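Local coordinates for regulator of G-protein signaling 16 (Mus musculus, PDB 3C7L) that speeds GTP hydrolysis by G protein alpha subunits, driving them into the inactive GDP-bound form and so damping receptor signalling, including phototransduction, at residues A[93-96]-A[97-101]; A[127-131]-A[132-136]. All blocks are in the same frame, centred on the assembly; numbering follows the deposited sequence.

Contact 1. Residues A[93-96]-A[97-101]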
ATOM      1  N   ARG A  93      -9.777  -6.707  -8.553  1.00 16.32           N
ATOM      2  CA  ARG A  93     -10.586  -5.490  -8.580  1.00 16.83           C
ATOM      3  C   ARG A  93     -12.059  -5.832  -8.394  1.00 17.33           C
ATOM      4  O   ARG A  93     -12.789  -5.135  -7.685  1.00 17.37           O
ATOM      5  CB  ARG A  93     -10.430  -4.739  -9.910  1.00 17.77           C
ATOM      6  CG  ARG A  93      -9.209  -3.854 -10.020  1.00 20.82           C
ATOM      7  CD  ARG A  93      -9.479  -2.701 -10.988  1.00 21.33           C
ATOM      8  NE  ARG A  93      -9.826  -3.166 -12.328  1.00 21.17           N
ATOM      9  CZ  ARG A  93      -8.976  -3.777 -13.144  1.00 23.00           C
ATOM     10  NH1 ARG A  93      -7.727  -3.995 -12.756  1.00 24.08           N
ATOM     11  NH2 ARG A  93      -9.370  -4.174 -14.346  1.00 23.04           N
ATOM     12  N   GLU A  94     -12.488  -6.909  -9.044  1.00 17.36           N
ATOM     13  CA  GLU A  94     -13.873  -7.368  -8.979  1.00 17.38           C
ATOM     14  C   GLU A  94     -14.192  -7.873  -7.573  1.00 15.35           C
ATOM     15  O   GLU A  94     -15.269  -7.616  -7.035  1.00 13.71           O
ATOM     16  CB  GLU A  94     -14.090  -8.481 -10.012  1.00 19.70           C
ATOM     17  CG  GLU A  94     -15.513  -9.003 -10.111  1.00 25.11           C
ATOM     18  CD  GLU A  94     -16.520  -7.900 -10.333  1.00 27.08           C
ATOM     19  OE1 GLU A  94     -16.281  -7.042 -11.207  1.00 29.57           O
ATOM     20  OE2 GLU A  94     -17.554  -7.895  -9.635  1.00 29.84           O
ATOM     21  N   LEU A  95     -13.238  -8.590  -6.988  1.00 14.02           N
ATOM     22  CA  LEU A  95     -13.383  -9.127  -5.639  1.00 13.39           C
ATOM     23  C   LEU A  95     -13.556  -7.980  -4.643  1.00 12.94           C
ATOM     24  O   LEU A  95     -14.430  -8.012  -3.779  1.00 12.99           O
ATOM     25  CB  LEU A  95     -12.142  -9.943  -5.258  1.00 13.89           C
ATOM     26  CG  LEU A  95     -12.124 -10.444  -3.810  1.00 15.12           C
ATOM     27  CD1 LEU A  95     -13.024 -11.648  -3.710  1.00 16.78           C
ATOM     28  CD2 LEU A  95     -10.717 -10.810  -3.373  1.00 14.19           C
ATOM     29  N   THR A  96     -12.712  -6.962  -4.776  1.00 11.28           N
ATOM     30  CA  THR A  96     -12.767  -5.816  -3.880  1.00 11.66           C
ATOM     31  C   THR A  96     -14.112  -5.103  -3.990  1.00 12.03           C
ATOM     32  O   THR A  96     -14.696  -4.716  -2.985  1.00 10.89           O
ATOM     33  CB  THR A  96     -11.613  -4.837  -4.186  1.00 10.26           C
ATOM     34  OG1 THR A  96     -10.364  -5.540  -4.099  1.00  6.75           O
ATOM     35  CG2 THR A  96     -11.607  -3.685  -3.194  1.00  8.25           C
ATOM     36  N   LYS A  97     -14.607  -4.939  -5.213  1.00 14.91           N
ATOM     37  CA  LYS A  97     -15.897  -4.286  -5.429  1.00 16.46           C
ATOM     38  C   LYS A  97     -17.008  -5.110  -4.774  1.00 16.42           C
ATOM     39  O   LYS A  97     -17.904  -4.559  -4.137  1.00 18.50           O
ATOM     40  CB  LYS A  97     -16.176  -4.147  -6.928  1.00 19.62           C
ATOM     41  CG  LYS A  97     -17.518  -3.505  -7.250  1.00 24.35           C
ATOM     42  CD  LYS A  97     -17.798  -3.534  -8.748  1.00 27.79           C
ATOM     43  CE  LYS A  97     -19.118  -2.848  -9.082  1.00 28.90           C
ATOM     44  NZ  LYS A  97     -19.414  -2.862 -10.550  1.00 30.29           N
ATOM     45  N   THR A  98     -16.939  -6.429  -4.938  1.00 15.46           N
ATOM     46  CA  THR A  98     -17.925  -7.342  -4.361  1.00 13.74           C
ATOM     47  C   THR A  98     -17.900  -7.233  -2.842  1.00 14.26           C
ATOM     48  O   THR A  98     -18.944  -7.221  -2.192  1.00 14.00           O
ATOM     49  CB  THR A  98     -17.632  -8.803  -4.762  1.00 16.02           C
ATOM     50  OG1 THR A  98     -17.795  -8.949  -6.178  1.00 17.17           O
ATOM     51  CG2 THR A  98     -18.572  -9.766  -4.039  1.00 14.63           C
ATOM     52  N   ASN A  99     -16.699  -7.158  -2.279  1.00 13.22           N
ATOM     53  CA  ASN A  99     -16.549  -7.031  -0.837  1.00 14.95           C
ATOM     54  C   ASN A  99     -17.097  -5.685  -0.391  1.00 15.87           C
ATOM     55  O   ASN A  99     -17.649  -5.556   0.694  1.00 17.98           O
ATOM     56  CB  ASN A  99     -15.077  -7.134  -0.440  1.00 12.85           C
ATOM     57  CG  ASN A  99     -14.495  -8.506  -0.709  1.00  9.52           C
ATOM     58  OD1 ASN A  99     -15.228  -9.476  -0.892  1.00 10.59           O
ATOM     59  ND2 ASN A  99     -13.169  -8.596  -0.711  1.00  9.86           N
ATOM     60  N   LEU A 100     -16.924  -4.679  -1.237  1.00 20.34           N
ATOM     61  CA  LEU A 100     -17.404  -3.336  -0.943  1.00 23.50           C
ATOM     62  C   LEU A 100     -18.931  -3.378  -0.900  1.00 25.03           C
ATOM     63  O   LEU A 100     -19.563  -2.662  -0.125  1.00 24.91           O
ATOM     64  CB  LEU A 100     -16.935  -2.374  -2.041  1.00 24.97           C
ATOM     65  CG  LEU A 100     -16.958  -0.865  -1.785  1.00 26.07           C
ATOM     66  CD1 LEU A 100     -15.862  -0.500  -0.798  1.00 25.05           C
ATOM     67  CD2 LEU A 100     -16.748  -0.122  -3.103  1.00 25.76           C
ATOM     68  N   GLN A 101     -19.511  -4.236  -1.734  1.00 27.89           N
ATOM     69  CA  GLN A 101     -20.962  -4.380  -1.816  1.00 31.15           C
ATOM     70  C   GLN A 101     -21.570  -5.013  -0.569  1.00 31.82           C
ATOM     71  O   GLN A 101     -22.724  -4.748  -0.233  1.00 32.59           O
ATOM     72  CB  GLN A 101     -21.346  -5.229  -3.035  1.00 33.14           C
ATOM     73  CG  GLN A 101     -20.709  -4.799  -4.350  1.00 36.91           C
ATOM     74  CD  GLN A 101     -21.055  -3.377  -4.747  1.00 37.75           C
ATOM     75  OE1 GLN A 101     -20.748  -2.426  -4.029  1.00 39.35           O
ATOM     76  NE2 GLN A 101     -21.696  -3.224  -5.903  1.00 39.21           N
TER

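Contact 2. Residues A[127-131]-A[132-136]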
ATOM      1  N   PHE A 127      15.457  -0.909  -3.464  1.00  6.21           N
ATOM      2  CA  PHE A 127      15.603   0.266  -2.605  1.00  6.18           C
ATOM      3  C   PHE A 127      16.765   0.036  -1.652  1.00  6.27           C
ATOM      4  O   PHE A 127      17.558   0.947  -1.388  1.00  6.82           O
ATOM      5  CB  PHE A 127      14.332   0.500  -1.770  1.00  7.63           C
ATOM      6  CG  PHE A 127      14.534   1.443  -0.600  1.00  9.00           C
ATOM      7  CD1 PHE A 127      14.839   2.785  -0.812  1.00  7.91           C
ATOM      8  CD2 PHE A 127      14.433   0.978   0.711  1.00 10.32           C
ATOM      9  CE1 PHE A 127      15.041   3.655   0.263  1.00 10.76           C
ATOM     10  CE2 PHE A 127      14.634   1.843   1.795  1.00 11.37           C
ATOM     11  CZ  PHE A 127      14.938   3.182   1.568  1.00 10.23           C
ATOM     12  N   LEU A 128      16.848  -1.181  -1.124  1.00  6.13           N
ATOM     13  CA  LEU A 128      17.906  -1.526  -0.180  1.00  7.96           C
ATOM     14  C   LEU A 128      19.284  -1.510  -0.821  1.00  9.77           C
ATOM     15  O   LEU A 128      20.289  -1.332  -0.135  1.00  9.91           O
ATOM     16  CB  LEU A 128      17.637  -2.900   0.434  1.00  6.83           C
ATOM     17  CG  LEU A 128      16.346  -3.011   1.251  1.00  7.98           C
ATOM     18  CD1 LEU A 128      16.201  -4.444   1.768  1.00  7.21           C
ATOM     19  CD2 LEU A 128      16.371  -2.017   2.411  1.00  4.29           C
ATOM     20  N   LYS A 129      19.331  -1.689  -2.134  1.00  9.95           N
ATOM     21  CA  LYS A 129      20.601  -1.697  -2.851  1.00 14.32           C
ATOM     22  C   LYS A 129      20.874  -0.370  -3.550  1.00 15.21           C
ATOM     23  O   LYS A 129      21.716  -0.294  -4.444  1.00 18.73           O
ATOM     24  CB  LYS A 129      20.614  -2.844  -3.867  1.00 17.76           C
ATOM     25  CG  LYS A 129      20.536  -4.211  -3.212  1.00 21.06           C
ATOM     26  CD  LYS A 129      20.243  -5.313  -4.214  1.00 24.09           C
ATOM     27  CE  LYS A 129      20.005  -6.632  -3.494  1.00 25.18           C
ATOM     28  NZ  LYS A 129      19.445  -7.675  -4.401  1.00 27.23           N
ATOM     29  N   SER A 130      20.167   0.678  -3.134  1.00 12.97           N
ATOM     30  CA  SER A 130      20.336   1.999  -3.730  1.00 12.19           C
ATOM     31  C   SER A 130      21.007   2.941  -2.736  1.00 12.44           C
ATOM     32  O   SER A 130      21.086   2.647  -1.544  1.00 11.85           O
ATOM     33  CB  SER A 130      18.980   2.580  -4.107  1.00 10.98           C
ATOM     34  OG  SER A 130      18.285   2.978  -2.941  1.00  9.45           O
ATOM     35  N   PRO A 131      21.504   4.088  -3.217  1.00 12.12           N
ATOM     36  CA  PRO A 131      22.153   5.028  -2.302  1.00 13.18           C
ATOM     37  C   PRO A 131      21.187   5.519  -1.229  1.00 12.96           C
ATOM     38  O   PRO A 131      21.600   5.815  -0.109  1.00 14.50           O
ATOM     39  CB  PRO A 131      22.600   6.152  -3.228  1.00 13.01           C
ATOM     40  CG  PRO A 131      22.903   5.421  -4.506  1.00 11.88           C
ATOM     41  CD  PRO A 131      21.716   4.493  -4.617  1.00 13.44           C
ATOM     42  N   ALA A 132      19.904   5.604  -1.582  1.00 12.25           N
ATOM     43  CA  ALA A 132      18.873   6.083  -0.662  1.00 12.54           C
ATOM     44  C   ALA A 132      18.873   5.303   0.649  1.00 13.79           C
ATOM     45  O   ALA A 132      18.559   5.854   1.704  1.00 12.11           O
ATOM     46  CB  ALA A 132      17.498   6.009  -1.327  1.00 16.42           C
ATOM     47  N   TYR A 133      19.220   4.022   0.584  1.00 10.81           N
ATOM     48  CA  TYR A 133      19.288   3.207   1.789  1.00 11.02           C
ATOM     49  C   TYR A 133      20.742   3.041   2.231  1.00 10.27           C
ATOM     50  O   TYR A 133      21.072   3.237   3.402  1.00 10.19           O
ATOM     51  CB  TYR A 133      18.689   1.814   1.556  1.00 10.21           C
ATOM     52  CG  TYR A 133      18.846   0.923   2.769  1.00 11.12           C
ATOM     53  CD1 TYR A 133      18.051   1.107   3.902  1.00 11.53           C
ATOM     54  CD2 TYR A 133      19.855  -0.037   2.822  1.00 12.99           C
ATOM     55  CE1 TYR A 133      18.261   0.360   5.056  1.00 10.75           C
ATOM     56  CE2 TYR A 133      20.074  -0.788   3.973  1.00 13.47           C
ATOM     57  CZ  TYR A 133      19.276  -0.584   5.084  1.00 12.33           C
ATOM     58  OH  TYR A 133      19.501  -1.323   6.222  1.00 10.11           O
ATOM     59  N   ARG A 134      21.607   2.683   1.285  1.00 11.21           N
ATOM     60  CA  ARG A 134      23.018   2.460   1.575  1.00 11.62           C
ATOM     61  C   ARG A 134      23.720   3.615   2.276  1.00 12.57           C
ATOM     62  O   ARG A 134      24.588   3.388   3.116  1.00 11.92           O
ATOM     63  CB  ARG A 134      23.767   2.103   0.290  1.00 12.42           C
ATOM     64  CG  ARG A 134      23.502   0.691  -0.186  1.00 13.17           C
ATOM     65  CD  ARG A 134      24.255   0.388  -1.464  1.00 12.86           C
ATOM     66  NE  ARG A 134      24.131  -1.014  -1.847  1.00 13.43           N
ATOM     67  CZ  ARG A 134      24.497  -1.491  -3.033  1.00 13.65           C
ATOM     68  NH1 ARG A 134      25.007  -0.674  -3.946  1.00 12.21           N
ATOM     69  NH2 ARG A 134      24.361  -2.781  -3.304  1.00 10.67           N
ATOM     70  N   ASP A 135      23.353   4.848   1.942  1.00 13.65           N
ATOM     71  CA  ASP A 135      23.974   6.008   2.573  1.00 15.01           C
ATOM     72  C   ASP A 135      23.546   6.130   4.039  1.00 16.02           C
ATOM     73  O   ASP A 135      24.288   6.652   4.868  1.00 14.57           O
ATOM     74  CB  ASP A 135      23.598   7.292   1.822  1.00 17.97           C
ATOM     75  CG  ASP A 135      24.226   7.368   0.436  1.00 21.33           C
ATOM     76  OD1 ASP A 135      23.855   8.278  -0.336  1.00 22.78           O
ATOM     77  OD2 ASP A 135      25.090   6.523   0.117  1.00 22.98           O
ATOM     78  N   LEU A 136      22.354   5.632   4.357  1.00 15.25           N
ATOM     79  CA  LEU A 136      21.830   5.709   5.721  1.00 16.93           C
ATOM     80  C   LEU A 136      22.272   4.550   6.606  1.00 18.80           C
ATOM     81  O   LEU A 136      22.170   4.624   7.831  1.00 19.25           O
ATOM     82  CB  LEU A 136      20.300   5.745   5.694  1.00 15.83           C
ATOM     83  CG  LEU A 136      19.623   6.760   4.773  1.00 18.19           C
ATOM     84  CD1 LEU A 136      18.108   6.607   4.880  1.00 15.36           C
ATOM     85  CD2 LEU A 136      20.054   8.175   5.145  1.00 18.69           C
TER

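Contact 1. Residues A[93-96]-A[97-101]
Residues 93-96 and 97-101 are consecutive turns of one helix, joined by i to i+4 backbone bonds that run from Lys-97 N to Arg-93 O, Thr-98 N to Glu-94 O, Asn-99 N to Leu-95 O and Leu-100 N to Thr-96 O at 2.8 to 3.1 Å. The carbonyl of Glu-94 carries a second load. Thr-98 OG1 donates to Glu-94 O at 3.0 Å from 36° above the carbonyl plane, while Thr-98 N, at 2.9 Å from Glu-94 O, arrives from the opposite face, so one residue grips the oxygen twice. Chi1 of -65° sets OG1 beside its own backbone N and makes this return to the preceding turn possible. The Glu-94 chain bends at chi2 (53°), which brings OE2 to 3.6 Å from Thr-98 OG1. Its other oxygen, OE1, stays 5.3 Å from Lys-97 NZ; that opposite charge may add a weak attraction but makes no salt bridge. One turn on, the Asn-99 side chain crosses that of Leu-95 at a slant, with ND2 3.8 Å from Leu-95 CG, a contact of amide with hydrocarbon. ND2 has its hydrogen bond beyond the helix, to Cys-107 O, and thus ties this last turn to the following loop. The OG1 of buried Thr-96 is hydrogen-bonded to Thr-92 O, one turn back. Within the all-helical RGS domain, helix 90-101 packs through Leu-100 against Ala-70, His-71 and Phe-74 of helix 63-78, and through Leu-95 and Thr-96 against Val-110 and Ala-111 of helix 109-128.

Contact 2. Residues A[127-131]-A[132-136]
Ser-130 O is gripped by two amides of the next turn: Arg-134 N lies 2.9 Å from Ser-130 O, nearly in line with the C=O, and Tyr-133 N approaches the same oxygen from 56° above the carbonyl plane, at 3.1 Å. Ser-130 also looks backward, its OG donating to Phe-127 O at 2.7 Å; chi1 of 73° puts that hydroxyl between the residue's own N and carbonyl carbon, from where it reaches back. Ser-130 is the N-cap of helix 131-134, and Pro-131 takes the first helical position; the chain leaves helix 109-128 and, after a tight turn, starts a new short helix near the C-terminal end of the RGS domain. The turn folds Tyr-133 back over the helix it has left. Its CB sits over a face of the Phe-127 ring, toward the rim, and its ring edge points at that face in an offset edge-to-face pair with planes at 62°. Leu-128 CD2 covers the centre of one tyrosine face, 3.8 Å from the ring centroid, a CH-pi contact. Tyr-133 OH bonds to Val-15 O, and an alanine here would probably leave that carbonyl without this donor and Leu-128 CD2 without the ring it covers. Lys-129 O lies over the centre of one face of the Arg-134 guanidinium, 3.3 Å from Arg-134 CZ; the angle to NH1 is too poor for a hydrogen bond. Phe-127 meets Phe-35 of helix 29-40.

Contact 1 and contact 2 lie on opposite sides of the centre of the chain, with their own centres 37 Å apart and their nearest atoms about 25 Å apart, so neither touches the other. Helix 109-128 relates them: its first residues meet the side chains of 93-96, and its last residues belong to 127-131. Contact 1 thus belongs to the part of the domain containing helix 63-78, whereas contact 2 belongs with helices 15-20 and 29-40, where the first and last modelled parts of the chain come together. In the chain they come in series. Both fall within the RGS domain, the part that acts on G alpha subunits.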